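Local coordinates for possible substrate binding protein of ABC transporter system (Rhodopseudomonas palustris, PDB 3N0X) that probably binds a branched-chain amino acid or a similar small ligand in the periplasm for uptake by an ABC transporter, at residues A[99-104]-A[120-125]; A[147-152]-A[207-212]. One frame throughout, in Å; residues are numbered along the deposited sequence.

Contact 1 (A[99-104]-A[120-125]); sequences ILIVEP and FRTGRN
Glu103 and Thr122 meet with their side chains crossed at about a right angle, and the Thr122 hydroxyl OG1 donates to Glu103 OE1 at 2.8 Å. The carboxylate receives it on its anti lone pair, away from OE2. Glu103 starts with CG anti to the backbone N (chi1 175°) and then bends at chi2 (63°), which leaves CD beside Thr122 OG1. A water also donates to OE1 and, weakly, to Thr122 O, a second tie between the same two residues. An alanine in place of Glu103 would probably leave the buried Thr122 hydroxyl without its acceptor and would weaken this water's hold. Thr122 CG2 lies 3.8 Å from Ile101 CG2, the two side chains set obliquely. Further back, Ile99 CG2 comes to 4.0 Å from Phe120 CD1; the ring also stacks on His333. On the face shared by Val102 and Arg121, Val102 CG1 touches Arg121 CD at 3.9 Å, while the guanidinium bonds to Gln334, Ala107 and Thr111. The backbones run parallel: Phe120 N donates to Leu100 O (3.0 Å) and Val102 N to Phe120 O (2.7 Å). Past these bonds, Val102 O accepts weak ones from Thr122 N and Gly123 N. A second water donates to the O of Pro104, a residue preceded by a cis peptide bond, and accepts from Arg124 NH1, 3.0 Å from each; Arg124 NE forms a salt bridge with Asp129. Strands 100-102 and 119-121 are thus neighbours at one side of a mostly parallel sheet flanked by helices, as in the lobes of leucine-binding-protein relatives.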
loop_
_atom_site.group_PDB
_atom_site.type_symbol
_atom_site.label_atom_id
_atom_site.label_comp_id
_atom_site.label_asym_id
_atom_site.label_seq_id
_atom_site.Cartn_x
_atom_site.Cartn_y
_atom_site.Cartn_z
ATOM N N ILE A 99 1.929 -11.924 17.678
ATOM C CA ILE A 99 2.172 -11.310 16.389
ATOM C C ILE A 99 1.119 -10.250 16.066
ATOM O O ILE A 99 -0.074 -10.426 16.340
ATOM C CB ILE A 99 2.230 -12.390 15.300
ATOM C CG1 ILE A 99 3.546 -13.193 15.459
ATOM C CG2 ILE A 99 2.135 -11.764 13.895
ATOM C CD1 ILE A 99 3.495 -14.484 14.724
ATOM N N LEU A 100 1.577 -9.180 15.432
ATOM C CA LEU A 100 0.722 -8.189 14.797
ATOM C C LEU A 100 1.093 -8.164 13.314
ATOM O O LEU A 100 2.250 -7.911 12.966
ATOM C CB LEU A 100 0.942 -6.827 15.417
ATOM C CG LEU A 100 0.178 -5.668 14.747
ATOM C CD1 LEU A 100 -1.341 -5.817 14.823
ATOM C CD2 LEU A 100 0.608 -4.339 15.346
ATOM N N ILE A 101 0.114 -8.436 12.458
ATOM C CA ILE A 101 0.276 -8.324 11.008
ATOM C C ILE A 101 -0.251 -6.947 10.651
ATOM O O ILE A 101 -1.433 -6.626 10.849
ATOM C CB ILE A 101 -0.508 -9.403 10.220
ATOM C CG1 ILE A 101 0.091 -10.806 10.497
ATOM C CG2 ILE A 101 -0.475 -9.057 8.725
ATOM C CD1 ILE A 101 -0.811 -11.948 10.001
ATOM N N VAL A 102 0.636 -6.102 10.162
ATOM C CA VAL A 102 0.282 -4.717 9.888
ATOM C C VAL A 102 -0.381 -4.623 8.519
ATOM O O VAL A 102 0.188 -5.041 7.498
ATOM C CB VAL A 102 1.485 -3.771 10.022
ATOM C CG1 VAL A 102 1.060 -2.309 9.614
ATOM C CG2 VAL A 102 2.027 -3.844 11.485
ATOM N N GLU A 103 -1.586 -4.050 8.544
ATOM C CA GLU A 103 -2.451 -3.940 7.371
ATOM C C GLU A 103 -3.576 -3.003 7.742
ATOM O O GLU A 103 -4.310 -3.297 8.682
ATOM C CB GLU A 103 -3.048 -5.334 7.044
ATOM C CG GLU A 103 -4.058 -5.315 5.921
ATOM C CD GLU A 103 -3.479 -4.882 4.597
ATOM O OE1 GLU A 103 -2.448 -5.471 4.139
ATOM O OE2 GLU A 103 -4.126 -3.987 3.983
ATOM N N PRO A 104 -3.771 -1.916 6.983
ATOM C CA PRO A 104 -3.063 -1.430 5.786
ATOM C C PRO A 104 -1.900 -0.472 5.979
ATOM O O PRO A 104 -1.274 -0.122 4.985
ATOM C CB PRO A 104 -4.155 -0.663 5.038
ATOM C CG PRO A 104 -4.987 -0.104 6.133
ATOM C CD PRO A 104 -5.037 -1.203 7.202
ATOM N N PHE A 120 4.880 -8.303 11.507
ATOM C CA PHE A 120 4.911 -8.636 10.096
ATOM C C PHE A 120 4.023 -7.608 9.389
ATOM O O PHE A 120 3.234 -6.903 10.005
ATOM C CB PHE A 120 4.424 -10.050 9.818
ATOM C CG PHE A 120 5.360 -11.138 10.291
ATOM C CD1 PHE A 120 5.450 -11.467 11.658
ATOM C CD2 PHE A 120 6.198 -11.774 9.410
ATOM C CE1 PHE A 120 6.320 -12.461 12.074
ATOM C CE2 PHE A 120 7.049 -12.768 9.829
ATOM C CZ PHE A 120 7.121 -13.105 11.153
ATOM N N ARG A 121 4.178 -7.484 8.081
ATOM C CA ARG A 121 3.355 -6.524 7.338
ATOM C C ARG A 121 2.972 -7.069 5.986
ATOM O O ARG A 121 3.840 -7.341 5.167
ATOM C CB ARG A 121 4.064 -5.179 7.158
ATOM C CG ARG A 121 3.223 -4.240 6.271
ATOM C CD ARG A 121 3.400 -2.804 6.509
ATOM N NE ARG A 121 4.789 -2.351 6.446
ATOM C CZ ARG A 121 5.140 -1.100 6.776
ATOM N NH1 ARG A 121 4.225 -0.249 7.123
ATOM N NH2 ARG A 121 6.417 -0.722 6.786
ATOM N N THR A 122 1.655 -7.145 5.735
ATOM C CA THR A 122 1.131 -7.453 4.406
ATOM C C THR A 122 0.914 -6.187 3.537
ATOM O O THR A 122 1.048 -6.275 2.317
ATOM C CB THR A 122 -0.162 -8.260 4.484
ATOM O OG1 THR A 122 -1.116 -7.573 5.310
ATOM C CG2 THR A 122 0.090 -9.632 5.033
ATOM N N GLY A 123 0.556 -5.073 4.167
ATOM C CA GLY A 123 0.380 -3.823 3.444
ATOM C C GLY A 123 1.675 -3.453 2.750
ATOM O O GLY A 123 2.768 -3.831 3.192
ATOM N N ARG A 124 1.589 -2.772 1.616
ATOM C CA ARG A 124 2.827 -2.239 1.042
ATOM C C ARG A 124 3.290 -1.074 1.907
ATOM O O ARG A 124 2.507 -0.409 2.562
ATOM C CB ARG A 124 2.702 -1.858 -0.437
ATOM C CG ARG A 124 2.289 -0.437 -0.757
ATOM C CD ARG A 124 0.881 -0.107 -0.282
ATOM N NE ARG A 124 0.476 1.232 -0.676
ATOM C CZ ARG A 124 -0.606 1.885 -0.264
ATOM N NH1 ARG A 124 -1.532 1.314 0.520
ATOM N NH2 ARG A 124 -0.783 3.150 -0.658
ATOM N N ASN A 125 4.584 -0.828 1.899
ATOM C CA ASN A 125 5.122 0.341 2.576
ATOM C C ASN A 125 5.352 1.491 1.601
ATOM O O ASN A 125 5.288 1.320 0.381
ATOM C CB ASN A 125 6.367 0.018 3.441
ATOM C CG ASN A 125 7.567 -0.430 2.662
ATOM O OD1 ASN A 125 7.866 0.083 1.584
ATOM N ND2 ASN A 125 8.300 -1.408 3.208
HETATM O O HOH W 1 -1.707 -5.861 1.478
HETATM O O HOH W 2 -1.141 -1.133 2.209
#

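Contact 2 (A[147-152]-A[207-212])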
loop_
_atom_site.group_PDB
_atom_site.type_symbol
_atom_site.label_atom_id
_atom_site.label_comp_id
_atom_site.label_asym_id
_atom_site.label_seq_id
_atom_site.Cartn_x
_atom_site.Cartn_y
_atom_site.Cartn_z
ATOM N N LEU A 147 8.342 16.694 -7.547
ATOM C CA LEU A 147 7.674 17.663 -6.685
ATOM C C LEU A 147 7.146 16.877 -5.495
ATOM O O LEU A 147 6.460 15.856 -5.648
ATOM C CB LEU A 147 6.508 18.346 -7.397
ATOM C CG LEU A 147 5.608 19.272 -6.566
ATOM C CD1 LEU A 147 6.423 20.436 -5.998
ATOM C CD2 LEU A 147 4.428 19.765 -7.451
ATOM N N ALA A 148 7.412 17.417 -4.302
ATOM C CA ALA A 148 6.994 16.803 -3.049
ATOM C C ALA A 148 6.757 17.893 -2.031
ATOM O O ALA A 148 7.218 19.035 -2.200
ATOM C CB ALA A 148 8.078 15.811 -2.541
ATOM N N GLN A 149 6.025 17.536 -0.981
ATOM C CA GLN A 149 5.861 18.379 0.205
ATOM C C GLN A 149 7.114 18.301 1.096
ATOM O O GLN A 149 7.765 17.245 1.206
ATOM C CB GLN A 149 4.650 17.879 0.982
ATOM C CG GLN A 149 3.350 18.010 0.198
ATOM C CD GLN A 149 2.289 17.051 0.635
ATOM O OE1 GLN A 149 2.465 15.837 0.618
ATOM N NE2 GLN A 149 1.161 17.610 1.093
ATOM N N ASP A 150 7.442 19.433 1.720
ATOM C CA ASP A 150 8.639 19.558 2.546
ATOM C C ASP A 150 8.383 18.982 3.945
ATOM O O ASP A 150 8.286 19.716 4.942
ATOM C CB ASP A 150 9.033 21.041 2.603
ATOM C CG ASP A 150 10.417 21.270 3.121
ATOM O OD1 ASP A 150 11.103 20.246 3.406
ATOM O OD2 ASP A 150 10.847 22.446 3.198
ATOM N N TYR A 151 8.308 17.653 4.018
ATOM C CA TYR A 151 8.145 16.904 5.288
ATOM C C TYR A 151 8.594 15.493 5.068
ATOM O O TYR A 151 8.903 15.124 3.933
ATOM C CB TYR A 151 6.731 17.013 5.876
ATOM C CG TYR A 151 5.632 16.183 5.259
ATOM C CD1 TYR A 151 5.526 16.004 3.878
ATOM C CD2 TYR A 151 4.689 15.575 6.074
ATOM C CE1 TYR A 151 4.491 15.247 3.333
ATOM C CE2 TYR A 151 3.683 14.826 5.552
ATOM C CZ TYR A 151 3.563 14.683 4.187
ATOM O OH TYR A 151 2.547 13.903 3.679
ATOM N N ALA A 152 8.702 14.718 6.141
ATOM C CA ALA A 152 9.373 13.423 6.021
ATOM C C ALA A 152 8.774 12.506 4.955
ATOM O O ALA A 152 9.523 11.870 4.202
ATOM C CB ALA A 152 9.430 12.700 7.378
ATOM N N VAL A 207 5.143 13.479 -9.194
ATOM C CA VAL A 207 4.624 14.097 -7.991
ATOM C C VAL A 207 4.368 13.036 -6.913
ATOM O O VAL A 207 3.832 11.930 -7.190
ATOM C CB VAL A 207 3.334 14.835 -8.308
ATOM C CG1 VAL A 207 2.778 15.562 -7.050
ATOM C CG2 VAL A 207 3.561 15.876 -9.428
ATOM N N ILE A 208 4.732 13.378 -5.680
ATOM C CA ILE A 208 4.347 12.598 -4.525
ATOM C C ILE A 208 3.632 13.610 -3.615
ATOM O O ILE A 208 4.174 14.678 -3.309
ATOM C CB ILE A 208 5.514 11.856 -3.816
ATOM C CG1 ILE A 208 5.003 11.164 -2.545
ATOM C CG2 ILE A 208 6.658 12.813 -3.499
ATOM C CD1 ILE A 208 6.029 10.265 -1.857
ATOM N N TRP A 209 2.427 13.276 -3.187
ATOM C CA TRP A 209 1.619 14.240 -2.430
ATOM C C TRP A 209 0.627 13.480 -1.538
ATOM O O TRP A 209 0.008 12.511 -1.977
ATOM C CB TRP A 209 0.854 15.167 -3.383
ATOM C CG TRP A 209 0.498 16.481 -2.797
ATOM C CD1 TRP A 209 -0.664 16.823 -2.154
ATOM C CD2 TRP A 209 1.318 17.658 -2.779
ATOM N NE1 TRP A 209 -0.624 18.144 -1.772
ATOM C CE2 TRP A 209 0.578 18.685 -2.137
ATOM C CE3 TRP A 209 2.587 17.962 -3.280
ATOM C CZ2 TRP A 209 1.088 19.953 -1.952
ATOM C CZ3 TRP A 209 3.078 19.215 -3.114
ATOM C CH2 TRP A 209 2.341 20.211 -2.437
ATOM N N ALA A 210 0.441 13.967 -0.322
ATOM C CA ALA A 210 -0.570 13.415 0.596
ATOM C C ALA A 210 -1.496 14.548 1.012
ATOM O O ALA A 210 -1.068 15.654 1.254
ATOM C CB ALA A 210 0.110 12.775 1.830
ATOM N N GLY A 211 -2.798 14.279 1.081
ATOM C CA GLY A 211 -3.760 15.294 1.504
ATOM C C GLY A 211 -4.222 16.141 0.339
ATOM O O GLY A 211 -3.982 15.804 -0.823
ATOM N N GLY A 212 -4.877 17.247 0.639
ATOM C CA GLY A 212 -5.393 18.124 -0.405
ATOM C C GLY A 212 -4.305 18.986 -1.000
ATOM O O GLY A 212 -3.122 18.903 -0.589
HETATM O O HOH W 3 4.787 14.952 -0.565
#
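Val207 pairs with Leu147 in a parallel bridge, their side chains on the same face of the sheet, with Leu147 CB 4.3 Å from Val207 CG2. Ile208 carries the pairing one step on: its N donates to Leu147 O at 3.0 Å. Its CG2, placed between the backbone N and the carbonyl carbon, presses on Ala148 CB at 3.5 Å, tighter than a usual carbon contact. Where the backbones part, a water fills in, donating to Ile208 O and Gln149 OE1 and accepting from Gln149 N. Trp209 brings its indole under the Gln149 side chain. CG of the glutamine stands 3.3 Å from the centroid of the six-membered ring, 4° off its normal, a CH-pi contact, and the amide plane stacks on the indole with only 18° between them. The indole NE1 points elsewhere, to Gly212 O at 2.9 Å, a bond internal to 207-212 that helps fix the ring's rotation. Ala210 is gripped twice by the same amide: its N donates to Gln149 OE1 (2.9 Å) and its O accepts from Gln149 NE2 (3.0 Å), so the amide pairs with Ala210 much as a peptide group would. Ala210 CB also meets Tyr151 OH at 3.3 Å. Around the contact, Trp209 packs on Pro215 of helix 215-221 and meets Phe185 edge-to-face, Ile208 and Ala210 lean on Phe153 of helix 152-165, and strand 142-149 lies between strands 171-178 and 202-207.

In the fold
Both segments of contact 1 precede those of contact 2 in the chain, and the two lie on different sheets: contact 1 at the ends of strands 100-102 and 119-121 of the mixed six-stranded one, contact 2 at the ends of strands 142-149 and 202-207 of the parallel four-stranded one. Their centres are 23 Å apart and their nearest atoms about 9 Å, without touching. Helix 126-137 and then strand 142-149 lead from one to the other. In both, parallel neighbouring strands end and run on into loops that keep holding each other. The two sheets are consistent with the two lobes of a periplasmic binding protein, in which loops at the ends of the strands usually line the ligand cleft.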